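Local atomic coordinates of NRPS (Penicillium fellutanum, PDB entry 6NKI), a protein that contains a Rossmann-fold domain of the male sterility family, of the NADP-binding kind, and holds a bound NADPH. Residues 32-41 with 276-284; 49-60 with 81-91. All coordinates share one frame; numbering follows the deposited sequence.

From the N terminus, strand 22-27 leads into helix 32-43, the first partner of interaction 1. Strand 47-54 follows, then helix 59-72 and strand 84-88, and interaction 2 closes this short beta-alpha-beta unit. The chain then adds further strands of the parallel sheet, among them 122-125, 162-166 and 226-230, before helix 276-288 returns to helix 32-43. Interaction 2 is therefore nested inside the long loop that interaction 1 closes. Their centres are about 17 Å apart. Leu38 of helix 32-43 joins them, packing on Val50, Val52 and Ile84 with its methyl groups. Interaction 1 ties two helices together over the sheet; interaction 2 forms one sheet edge and the adenine end of the NADPH site.

Interaction 1 (32-41 with 276-284); sequences FLGTHILHQL and VDWVASLII
Helices 32-41 and 276-284 cross at -58° with their axes 9.0 Å apart, and the backbones come closest where Ile37 faces Ala280. The packing is knobs-into-holes. Ala280 is a small residue at the crossing. Its CB fits as a knob among Leu33, His36, Ile37 and Gln40. In return, Leu33 sits among Val276, Val279, Ala280 and Ile283. Its CD2 meets Ile283 CD1 tip to tip at 4.1 Å. Ile37 CD1 reaches the same Ile283 methyl from a crossing direction.

Gln40 is the polar knob, set among Asp277, Ala280, Ser281 and Ile284. Its chain is extended beyond CG (chi2 179°), which carries the amide across to the other helix. There NE2 gives a nearly straight hydrogen bond to Asp277 O at 3.3 Å. The donor lies in the carbonyl plane, on a lone pair. The same oxygen also accepts the helical bond from Ser281 N, so two donors grip it. Ile284 CD1 packs against the aliphatic base of Gln40 and against Leu41 CD2.

Val276 CG2 lies over one face of the His36 ring, 3.7 Å from its centroid, in a CH-pi contact. The ring is steadied from its own helix: His36 ND1 gives a hydrogen bond to Phe32 O at 3.0 Å.

Helix 32-43 follows the first strand of the Rossmann sheet, 22-27, and its N-terminal Phe32 and Leu33 touch the NADPH. Ile37 and Leu41 rest on that strand, while Leu33, Val276 and Val279 meet Met234 of strand 233-235. Trp278, on the far side of its helix, packs on helix 389-410 of its own chain and on Met394 of the second subunit.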
loop_
_atom_site.group_PDB
_atom_site.type_symbol
_atom_site.label_atom_id
_atom_site.label_comp_id
_atom_site.label_asym_id
_atom_site.label_seq_id
_atom_site.Cartn_x
_atom_site.Cartn_y
_atom_site.Cartn_z
ATOM N N PHE A 32 -1.715 11.882 15.427
ATOM C CA PHE A 32 -0.879 10.944 14.692
ATOM C C PHE A 32 -1.190 10.987 13.189
ATOM O O PHE A 32 -0.331 11.323 12.370
ATOM C CB PHE A 32 -1.080 9.548 15.281
ATOM C CG PHE A 32 -0.208 8.495 14.673
ATOM C CD1 PHE A 32 1.180 8.560 14.811
ATOM C CD2 PHE A 32 -0.771 7.408 14.036
ATOM C CE1 PHE A 32 1.991 7.590 14.284
ATOM C CE2 PHE A 32 0.028 6.419 13.528
ATOM C CZ PHE A 32 1.422 6.518 13.636
ATOM N N LEU A 33 -2.427 10.641 12.832
ATOM C CA LEU A 33 -2.985 10.918 11.513
ATOM C C LEU A 33 -2.718 12.345 11.051
ATOM O O LEU A 33 -2.232 12.575 9.936
ATOM C CB LEU A 33 -4.495 10.660 11.544
ATOM C CG LEU A 33 -5.192 10.877 10.209
ATOM C CD1 LEU A 33 -4.465 10.144 9.075
ATOM C CD2 LEU A 33 -6.616 10.336 10.364
ATOM N N GLY A 34 -3.005 13.312 11.925
ATOM C CA GLY A 34 -2.983 14.703 11.517
ATOM C C GLY A 34 -1.617 15.184 11.074
ATOM O O GLY A 34 -1.498 15.889 10.065
ATOM N N THR A 35 -0.568 14.816 11.812
ATOM C CA THR A 35 0.759 15.245 11.384
ATOM C C THR A 35 1.111 14.678 10.013
ATOM O O THR A 35 1.897 15.291 9.275
ATOM C CB THR A 35 1.824 14.857 12.414
ATOM O OG1 THR A 35 3.070 15.468 12.050
ATOM C CG2 THR A 35 2.007 13.324 12.512
ATOM N N HIS A 36 0.536 13.522 9.647
ATOM C CA HIS A 36 0.824 12.963 8.329
ATOM C C HIS A 36 0.008 13.640 7.239
ATOM O O HIS A 36 0.512 13.855 6.120
ATOM C CB HIS A 36 0.596 11.446 8.306
ATOM C CG HIS A 36 1.665 10.677 9.015
ATOM N ND1 HIS A 36 1.542 10.254 10.324
ATOM C CD2 HIS A 36 2.903 10.303 8.613
ATOM C CE1 HIS A 36 2.649 9.635 10.691
ATOM N NE2 HIS A 36 3.490 9.653 9.672
ATOM N N ILE A 37 -1.251 13.975 7.550
ATOM C CA ILE A 37 -2.004 14.838 6.655
ATOM C C ILE A 37 -1.230 16.127 6.434
ATOM O O ILE A 37 -1.048 16.568 5.294
ATOM C CB ILE A 37 -3.408 15.099 7.213
ATOM C CG1 ILE A 37 -4.142 13.778 7.420
ATOM C CG2 ILE A 37 -4.198 16.021 6.271
ATOM C CD1 ILE A 37 -5.423 13.943 8.230
ATOM N N LEU A 38 -0.685 16.693 7.509
ATOM C CA LEU A 38 0.096 17.916 7.385
ATOM C C LEU A 38 1.267 17.713 6.426
ATOM O O LEU A 38 1.377 18.403 5.405
ATOM C CB LEU A 38 0.558 18.384 8.772
ATOM C CG LEU A 38 1.288 19.723 8.732
ATOM C CD1 LEU A 38 0.326 20.778 8.248
ATOM C CD2 LEU A 38 1.948 20.114 10.038
ATOM N N HIS A 39 2.128 16.736 6.735
ATOM C CA HIS A 39 3.238 16.336 5.862
ATOM C C HIS A 39 2.830 16.259 4.392
ATOM O O HIS A 39 3.471 16.861 3.520
ATOM C CB HIS A 39 3.752 14.986 6.327
ATOM C CG HIS A 39 4.934 14.500 5.567
ATOM N ND1 HIS A 39 5.229 13.162 5.440
ATOM C CD2 HIS A 39 5.919 15.170 4.928
ATOM C CE1 HIS A 39 6.329 13.031 4.725
ATOM N NE2 HIS A 39 6.771 14.234 4.408
ATOM N N GLN A 40 1.741 15.543 4.098
ATOM C CA GLN A 40 1.452 15.295 2.695
ATOM C C GLN A 40 0.830 16.504 2.009
ATOM O O GLN A 40 0.985 16.661 0.795
ATOM C CB GLN A 40 0.573 14.057 2.542
ATOM C CG GLN A 40 1.255 12.770 2.945
ATOM C CD GLN A 40 0.346 11.572 2.804
ATOM O OE1 GLN A 40 -0.774 11.686 2.312
ATOM N NE2 GLN A 40 0.802 10.426 3.292
ATOM N N LEU A 41 0.115 17.362 2.738
ATOM C CA LEU A 41 -0.320 18.628 2.133
ATOM C C LEU A 41 0.880 19.467 1.713
ATOM O O LEU A 41 1.025 19.817 0.544
ATOM C CB LEU A 41 -1.206 19.416 3.098
ATOM C CG LEU A 41 -2.555 18.770 3.346
ATOM C CD1 LEU A 41 -3.237 19.465 4.491
ATOM C CD2 LEU A 41 -3.402 18.817 2.089
ATOM N N VAL A 276 -0.740 4.714 8.272
ATOM C CA VAL A 276 -1.213 6.121 8.353
ATOM C C VAL A 276 -1.082 6.831 7.012
ATOM O O VAL A 276 -2.052 7.452 6.604
ATOM C CB VAL A 276 -0.489 6.880 9.475
ATOM C CG1 VAL A 276 -1.001 6.448 10.830
ATOM C CG2 VAL A 276 1.011 6.710 9.394
ATOM N N ASP A 277 0.025 6.639 6.302
ATOM C CA ASP A 277 0.224 7.362 5.020
ATOM C C ASP A 277 -0.867 6.993 4.014
ATOM O O ASP A 277 -1.272 7.867 3.265
ATOM C CB ASP A 277 1.659 7.261 4.502
ATOM C CG ASP A 277 2.137 5.852 4.207
ATOM O OD1 ASP A 277 1.392 4.907 4.467
ATOM O OD2 ASP A 277 3.256 5.721 3.715
ATOM N N TRP A 278 -1.288 5.737 3.969
ATOM C CA TRP A 278 -2.334 5.354 2.993
ATOM C C TRP A 278 -3.639 6.097 3.280
ATOM O O TRP A 278 -4.250 6.550 2.320
ATOM C CB TRP A 278 -2.542 3.836 2.952
ATOM C CG TRP A 278 -1.295 3.046 2.703
ATOM C CD1 TRP A 278 -0.264 3.380 1.877
ATOM C CD2 TRP A 278 -0.948 1.773 3.277
ATOM N NE1 TRP A 278 0.705 2.416 1.908
ATOM C CE2 TRP A 278 0.313 1.416 2.758
ATOM C CE3 TRP A 278 -1.568 0.903 4.180
ATOM C CZ2 TRP A 278 0.959 0.233 3.120
ATOM C CZ3 TRP A 278 -0.933 -0.269 4.526
ATOM C CH2 TRP A 278 0.317 -0.598 4.007
ATOM N N VAL A 279 -4.029 6.251 4.547
ATOM C CA VAL A 279 -5.305 6.881 4.828
ATOM C C VAL A 279 -5.155 8.396 4.736
ATOM O O VAL A 279 -6.038 9.091 4.217
ATOM C CB VAL A 279 -5.809 6.404 6.199
ATOM C CG1 VAL A 279 -6.190 4.940 6.142
ATOM C CG2 VAL A 279 -4.722 6.551 7.208
ATOM N N ALA A 280 -4.009 8.906 5.180
ATOM C CA ALA A 280 -3.615 10.273 4.909
ATOM C C ALA A 280 -3.737 10.596 3.424
ATOM O O ALA A 280 -4.439 11.539 3.038
ATOM C CB ALA A 280 -2.180 10.490 5.395
ATOM N N SER A 281 -3.019 9.836 2.581
ATOM C CA SER A 281 -3.061 10.023 1.133
ATOM C C SER A 281 -4.497 10.004 0.632
ATOM O O SER A 281 -4.902 10.833 -0.198
ATOM C CB SER A 281 -2.234 8.927 0.426
ATOM O OG SER A 281 -2.210 9.048 -1.009
ATOM N N LEU A 282 -5.287 9.054 1.137
ATOM C CA LEU A 282 -6.673 8.940 0.710
ATOM C C LEU A 282 -7.527 10.116 1.180
ATOM O O LEU A 282 -8.565 10.371 0.584
ATOM C CB LEU A 282 -7.268 7.614 1.201
ATOM C CG LEU A 282 -8.744 7.343 0.876
ATOM C CD1 LEU A 282 -8.955 7.474 -0.626
ATOM C CD2 LEU A 282 -9.203 5.976 1.326
ATOM N N ILE A 283 -7.128 10.824 2.239
ATOM C CA ILE A 283 -7.915 11.965 2.688
ATOM C C ILE A 283 -7.652 13.166 1.799
ATOM O O ILE A 283 -8.586 13.879 1.412
ATOM C CB ILE A 283 -7.639 12.279 4.175
ATOM C CG1 ILE A 283 -8.288 11.222 5.097
ATOM C CG2 ILE A 283 -8.141 13.664 4.517
ATOM C CD1 ILE A 283 -7.667 11.118 6.476
ATOM N N ILE A 284 -6.377 13.400 1.510
ATOM C CA ILE A 284 -5.966 14.554 0.669
ATOM C C ILE A 284 -6.552 14.406 -0.732
ATOM O O ILE A 284 -7.078 15.376 -1.237
ATOM C CB ILE A 284 -4.439 14.658 0.640
ATOM C CG1 ILE A 284 -3.895 14.988 2.029
ATOM C CG2 ILE A 284 -3.998 15.666 -0.400
ATOM C CD1 ILE A 284 -2.408 15.194 2.062
#

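Interaction 2 (49-60 with 81-91); sequences IVYVLARAPCPR and RRLIQVWPGDL. With NDP (NADPH dihydro-nicotinamide-adenine-dinucleotide phosphate), chain B.
Tyr51 and Trp87 form the dense centre of this contact between parallel strands 49-54 and 84-88, a strand pair of a Rossmann-fold beta-alpha-beta unit. Their rings make an offset stack, with centroids 4.3 Å apart and planes at 19°. Trp87 CZ2 lies over the centre of the Tyr51 ring. Six backbone hydrogen bonds join the strands, from Val50 N to Leu83 O through to Gly89 N to Ala54 O. On the other face, Ala54 CB meets Val86 CG1 at 3.5 Å, and Val52 CG2 touches Val86 CG2. Pro59 CG rests on Pro88 CG at 3.8 Å.

The solvent side is looser. Exposed Gln85 runs alongside Tyr51, placing OE1 at the ring edge, 3.2 Å from Tyr51 CE1. Arg60 and Arg81 bring like charges near each other, with Arg60 NH2 4.0 Å from Arg81 NE.

Just past the C-terminal ends of the strands, the adenine end of the NADPH is held. Arg55 is extended (chi3 176°), which carries NH2 to O2X of the 2'-phosphate at 2.7 Å. Asp90 OD1 accepts a hydrogen bond from the adenine N6A at 3.0 Å. Leu91 packs its CG against adenine C2A.

Strand 84-88 is the outermost strand at this end of the sheet, and strand 47-54 pairs next with strand 22-27. Helices 32-43 and 59-72 pack on the Val52 and Ile84 face; Phe25 and His102 meet Trp87 on the other.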
loop_
_atom_site.group_PDB
_atom_site.type_symbol
_atom_site.label_atom_id
_atom_site.label_comp_id
_atom_site.label_asym_id
_atom_site.label_seq_id
_atom_site.Cartn_x
_atom_site.Cartn_y
_atom_site.Cartn_z
ATOM N N ILE A 49 -0.676 27.406 1.404
ATOM C CA ILE A 49 -0.465 27.715 2.816
ATOM C C ILE A 49 -1.319 26.698 3.569
ATOM O O ILE A 49 -2.331 26.223 3.038
ATOM C CB ILE A 49 -0.855 29.182 3.155
ATOM C CG1 ILE A 49 -0.006 29.777 4.291
ATOM C CG2 ILE A 49 -2.291 29.276 3.628
ATOM C CD1 ILE A 49 1.400 30.222 3.893
ATOM N N VAL A 50 -0.944 26.336 4.794
ATOM C CA VAL A 50 -1.839 25.537 5.625
ATOM C C VAL A 50 -2.016 26.235 6.965
ATOM O O VAL A 50 -1.036 26.675 7.580
ATOM C CB VAL A 50 -1.338 24.089 5.826
ATOM C CG1 VAL A 50 -2.304 23.292 6.717
ATOM C CG2 VAL A 50 -1.148 23.393 4.489
ATOM N N TYR A 51 -3.270 26.346 7.407
ATOM C CA TYR A 51 -3.587 26.862 8.733
ATOM C C TYR A 51 -3.878 25.679 9.641
ATOM O O TYR A 51 -4.712 24.833 9.302
ATOM C CB TYR A 51 -4.812 27.791 8.730
ATOM C CG TYR A 51 -4.820 28.907 7.719
ATOM C CD1 TYR A 51 -3.900 29.940 7.786
ATOM C CD2 TYR A 51 -5.817 28.973 6.740
ATOM C CE1 TYR A 51 -3.936 31.004 6.860
ATOM C CE2 TYR A 51 -5.852 30.026 5.809
ATOM C CZ TYR A 51 -4.909 31.039 5.883
ATOM O OH TYR A 51 -4.924 32.070 4.980
ATOM N N VAL A 52 -3.222 25.629 10.796
ATOM C CA VAL A 52 -3.391 24.507 11.718
ATOM C C VAL A 52 -3.862 25.007 13.093
ATOM O O VAL A 52 -3.232 25.880 13.711
ATOM C CB VAL A 52 -2.115 23.657 11.821
ATOM C CG1 VAL A 52 -1.823 23.038 10.481
ATOM C CG2 VAL A 52 -0.931 24.486 12.246
ATOM N N LEU A 53 -4.987 24.453 13.540
ATOM C CA LEU A 53 -5.445 24.606 14.904
ATOM C C LEU A 53 -4.366 24.125 15.855
ATOM O O LEU A 53 -3.803 23.042 15.682
ATOM C CB LEU A 53 -6.732 23.803 15.115
ATOM C CG LEU A 53 -7.526 24.224 16.371
ATOM C CD1 LEU A 53 -7.956 25.703 16.270
ATOM C CD2 LEU A 53 -8.759 23.364 16.672
ATOM N N ALA A 54 -4.065 24.933 16.859
ATOM C CA ALA A 54 -3.122 24.555 17.900
ATOM C C ALA A 54 -3.800 24.711 19.250
ATOM O O ALA A 54 -4.225 25.814 19.613
ATOM C CB ALA A 54 -1.852 25.396 17.844
ATOM N N ARG A 55 -3.907 23.597 19.978
ATOM C CA ARG A 55 -4.495 23.611 21.312
ATOM C C ARG A 55 -3.841 24.668 22.188
ATOM O O ARG A 55 -4.527 25.388 22.923
ATOM C CB ARG A 55 -4.362 22.216 21.935
ATOM C CG ARG A 55 -5.041 22.025 23.282
ATOM C CD ARG A 55 -4.962 20.566 23.733
ATOM N NE ARG A 55 -5.514 20.365 25.073
ATOM C CZ ARG A 55 -5.593 19.185 25.683
ATOM N NH1 ARG A 55 -6.104 19.097 26.906
ATOM N NH2 ARG A 55 -5.164 18.090 25.068
ATOM N N ALA A 56 -2.522 24.807 22.085
ATOM C CA ALA A 56 -1.797 25.729 22.951
ATOM C C ALA A 56 -2.131 27.175 22.585
ATOM O O ALA A 56 -2.299 27.495 21.406
ATOM C CB ALA A 56 -0.286 25.497 22.859
ATOM N N PRO A 57 -2.223 28.072 23.579
ATOM C CA PRO A 57 -2.737 29.426 23.327
ATOM C C PRO A 57 -1.722 30.360 22.683
ATOM O O PRO A 57 -2.069 31.145 21.797
ATOM C CB PRO A 57 -3.111 29.910 24.732
ATOM C CG PRO A 57 -2.146 29.195 25.624
ATOM C CD PRO A 57 -1.924 27.847 25.003
ATOM N N CYS A 58 -0.480 30.304 23.144
ATOM C CA CYS A 58 0.602 31.034 22.489
ATOM C C CYS A 58 0.816 30.494 21.072
ATOM O O CYS A 58 0.831 29.272 20.875
ATOM C CB CYS A 58 1.876 30.905 23.324
ATOM S SG CYS A 58 3.339 31.714 22.657
ATOM N N PRO A 59 0.958 31.361 20.060
ATOM C CA PRO A 59 1.047 30.847 18.678
ATOM C C PRO A 59 2.340 30.104 18.382
ATOM O O PRO A 59 2.317 29.125 17.622
ATOM C CB PRO A 59 0.913 32.119 17.822
ATOM C CG PRO A 59 0.254 33.117 18.716
ATOM C CD PRO A 59 0.773 32.820 20.092
ATOM N N ARG A 60 3.474 30.540 18.948
ATOM C CA ARG A 60 4.725 29.815 18.729
ATOM C C ARG A 60 4.738 28.500 19.500
ATOM O O ARG A 60 5.293 27.501 19.024
ATOM C CB ARG A 60 5.932 30.665 19.132
ATOM C CG ARG A 60 7.289 29.970 18.900
ATOM C CD ARG A 60 7.753 29.964 17.439
ATOM N NE ARG A 60 8.994 29.200 17.275
ATOM C CZ ARG A 60 9.642 29.032 16.122
ATOM N NH1 ARG A 60 9.206 29.616 15.016
ATOM N NH2 ARG A 60 10.752 28.306 16.085
ATOM N N ARG A 81 8.499 25.646 7.509
ATOM C CA ARG A 81 7.907 26.742 8.262
ATOM C C ARG A 81 7.206 27.733 7.339
ATOM O O ARG A 81 6.156 28.273 7.699
ATOM C CB ARG A 81 8.966 27.462 9.100
ATOM C CG ARG A 81 9.492 26.676 10.291
ATOM C CD ARG A 81 10.391 27.551 11.187
ATOM N NE ARG A 81 10.856 26.841 12.383
ATOM C CZ ARG A 81 12.044 26.249 12.497
ATOM N NH1 ARG A 81 12.913 26.305 11.496
ATOM N NH2 ARG A 81 12.369 25.620 13.618
ATOM N N ARG A 82 7.751 27.964 6.135
ATOM C CA ARG A 82 7.265 29.065 5.302
ATOM C C ARG A 82 5.890 28.804 4.695
ATOM O O ARG A 82 5.339 29.702 4.049
ATOM C CB ARG A 82 8.251 29.369 4.176
ATOM C CG ARG A 82 8.300 28.303 3.096
ATOM C CD ARG A 82 9.274 28.712 2.023
ATOM N NE ARG A 82 10.647 28.628 2.493
ATOM C CZ ARG A 82 11.655 29.293 1.947
ATOM N NH1 ARG A 82 11.431 30.130 0.949
ATOM N NH2 ARG A 82 12.879 29.159 2.428
ATOM N N LEU A 83 5.334 27.605 4.878
ATOM C CA LEU A 83 4.019 27.243 4.362
ATOM C C LEU A 83 2.958 27.142 5.447
ATOM O O LEU A 83 1.788 26.874 5.145
ATOM C CB LEU A 83 4.090 25.904 3.608
ATOM C CG LEU A 83 4.291 25.863 2.097
ATOM C CD1 LEU A 83 3.061 26.434 1.462
ATOM C CD2 LEU A 83 5.527 26.624 1.644
ATOM N N ILE A 84 3.326 27.354 6.697
ATOM C CA ILE A 84 2.478 27.005 7.824
ATOM C C ILE A 84 2.117 28.267 8.603
ATOM O O ILE A 84 2.965 29.141 8.830
ATOM C CB ILE A 84 3.192 25.955 8.701
ATOM C CG1 ILE A 84 2.249 25.333 9.717
ATOM C CG2 ILE A 84 4.401 26.543 9.395
ATOM C CD1 ILE A 84 2.832 24.053 10.286
ATOM N N GLN A 85 0.841 28.392 8.953
ATOM C CA GLN A 85 0.393 29.437 9.865
ATOM C C GLN A 85 -0.432 28.793 10.963
ATOM O O GLN A 85 -1.325 27.982 10.688
ATOM C CB GLN A 85 -0.404 30.530 9.152
ATOM C CG GLN A 85 0.461 31.387 8.258
ATOM C CD GLN A 85 -0.282 32.580 7.690
ATOM O OE1 GLN A 85 -1.474 32.775 7.951
ATOM N NE2 GLN A 85 0.421 33.385 6.902
ATOM N N VAL A 86 -0.134 29.147 12.197
ATOM C CA VAL A 86 -0.746 28.509 13.346
ATOM C C VAL A 86 -1.839 29.427 13.882
ATOM O O VAL A 86 -1.615 30.630 14.077
ATOM C CB VAL A 86 0.312 28.194 14.413
ATOM C CG1 VAL A 86 -0.324 27.590 15.625
ATOM C CG2 VAL A 86 1.349 27.255 13.840
ATOM N N TRP A 87 -3.023 28.870 14.100
ATOM C CA TRP A 87 -4.122 29.609 14.714
ATOM C C TRP A 87 -4.417 29.050 16.090
ATOM O O TRP A 87 -4.958 27.922 16.195
ATOM C CB TRP A 87 -5.386 29.557 13.863
ATOM C CG TRP A 87 -5.359 30.320 12.585
ATOM C CD1 TRP A 87 -4.403 31.190 12.149
ATOM C CD2 TRP A 87 -6.347 30.263 11.570
ATOM N NE1 TRP A 87 -4.744 31.683 10.911
ATOM C CE2 TRP A 87 -5.936 31.120 10.536
ATOM C CE3 TRP A 87 -7.548 29.571 11.437
ATOM C CZ2 TRP A 87 -6.681 31.295 9.392
ATOM C CZ3 TRP A 87 -8.285 29.748 10.296
ATOM C CH2 TRP A 87 -7.854 30.602 9.290
ATOM N N PRO A 88 -4.133 29.773 17.154
ATOM C CA PRO A 88 -4.531 29.333 18.494
ATOM C C PRO A 88 -6.037 29.106 18.576
ATOM O O PRO A 88 -6.831 29.888 18.049
ATOM C CB PRO A 88 -4.081 30.483 19.395
ATOM C CG PRO A 88 -3.002 31.183 18.607
ATOM C CD PRO A 88 -3.421 31.066 17.178
ATOM N N GLY A 89 -6.418 28.030 19.246
ATOM C CA GLY A 89 -7.819 27.682 19.313
ATOM C C GLY A 89 -8.056 26.495 20.217
ATOM O O GLY A 89 -7.158 26.033 20.922
ATOM N N ASP A 90 -9.298 26.015 20.183
ATOM C CA ASP A 90 -9.762 24.946 21.055
ATOM C C ASP A 90 -11.142 24.517 20.595
ATOM O O ASP A 90 -12.091 25.308 20.571
ATOM C CB ASP A 90 -9.758 25.383 22.533
ATOM C CG ASP A 90 -10.097 24.238 23.507
ATOM O OD1 ASP A 90 -10.611 23.178 23.079
ATOM O OD2 ASP A 90 -9.788 24.382 24.712
ATOM N N LEU A 91 -11.238 23.242 20.234
ATOM C CA LEU A 91 -12.472 22.685 19.704
ATOM C C LEU A 91 -13.640 22.939 20.653
ATOM O O LEU A 91 -14.778 23.147 20.213
ATOM C CB LEU A 91 -12.256 21.186 19.470
ATOM C CG LEU A 91 -11.127 20.671 18.545
ATOM C CD1 LEU A 91 -10.946 19.167 18.668
ATOM C CD2 LEU A 91 -11.341 21.022 17.095
HETATM P PA NDP B . -4.435 12.516 20.453
HETATM O O1A NDP B . -5.588 11.883 21.175
HETATM O O2A NDP B . -3.525 13.456 21.200
HETATM O O5B NDP B . -4.874 13.211 18.981
HETATM C C5B NDP B . -6.034 13.942 19.172
HETATM C C4B NDP B . -5.872 15.321 18.527
HETATM O O4B NDP B . -6.973 16.156 18.981
HETATM C C3B NDP B . -4.545 15.948 18.923
HETATM O O3B NDP B . -4.064 16.682 17.848
HETATM C C2B NDP B . -4.912 16.962 20.065
HETATM O O2B NDP B . -4.124 18.070 20.120
HETATM C C1B NDP B . -6.404 17.329 19.597
HETATM N N9A NDP B . -7.279 17.762 20.746
HETATM C C8A NDP B . -7.712 17.017 21.867
HETATM N N7A NDP B . -8.500 17.730 22.713
HETATM C C5A NDP B . -8.577 19.004 22.108
HETATM C C6A NDP B . -9.236 20.196 22.479
HETATM N N6A NDP B . -9.983 20.267 23.636
HETATM N N1A NDP B . -9.154 21.324 21.711
HETATM C C2A NDP B . -8.394 21.200 20.578
HETATM N N3A NDP B . -7.723 20.157 20.089
HETATM C C4A NDP B . -7.826 19.039 20.888
HETATM O O3 NDP B . -3.462 11.231 19.974
HETATM P PN NDP B . -4.351 9.971 19.490
HETATM O O1N NDP B . -3.473 8.966 18.853
HETATM O O2N NDP B . -5.356 9.564 20.548
HETATM O O5D NDP B . -5.480 10.413 18.092
HETATM C C5D NDP B . -4.807 10.941 16.945
HETATM C C4D NDP B . -5.452 10.425 15.567
HETATM O O4D NDP B . -5.281 9.007 15.420
HETATM C C3D NDP B . -6.984 10.691 15.490
HETATM O O3D NDP B . -7.252 11.518 14.374
HETATM C C2D NDP B . -7.679 9.311 15.313
HETATM O O2D NDP B . -8.571 9.265 14.214
HETATM C C1D NDP B . -6.534 8.390 14.984
HETATM N N1N NDP B . -6.549 7.037 15.719
HETATM C C2N NDP B . -5.316 6.489 15.905
HETATM C C3N NDP B . -5.126 5.333 16.558
HETATM C C7N NDP B . -3.734 4.951 16.531
HETATM O O7N NDP B . -2.774 5.700 16.682
HETATM N N7N NDP B . -3.526 3.658 16.172
HETATM C C4N NDP B . -6.269 4.526 17.194
HETATM C C5N NDP B . -7.607 5.100 16.821
HETATM C C6N NDP B . -7.723 6.275 16.132
HETATM P P2B NDP B . -2.841 18.036 21.486
HETATM O O1X NDP B . -2.090 19.284 21.138
HETATM O O2X NDP B . -3.688 18.063 22.763
HETATM O O3X NDP B . -2.214 16.730 21.113
#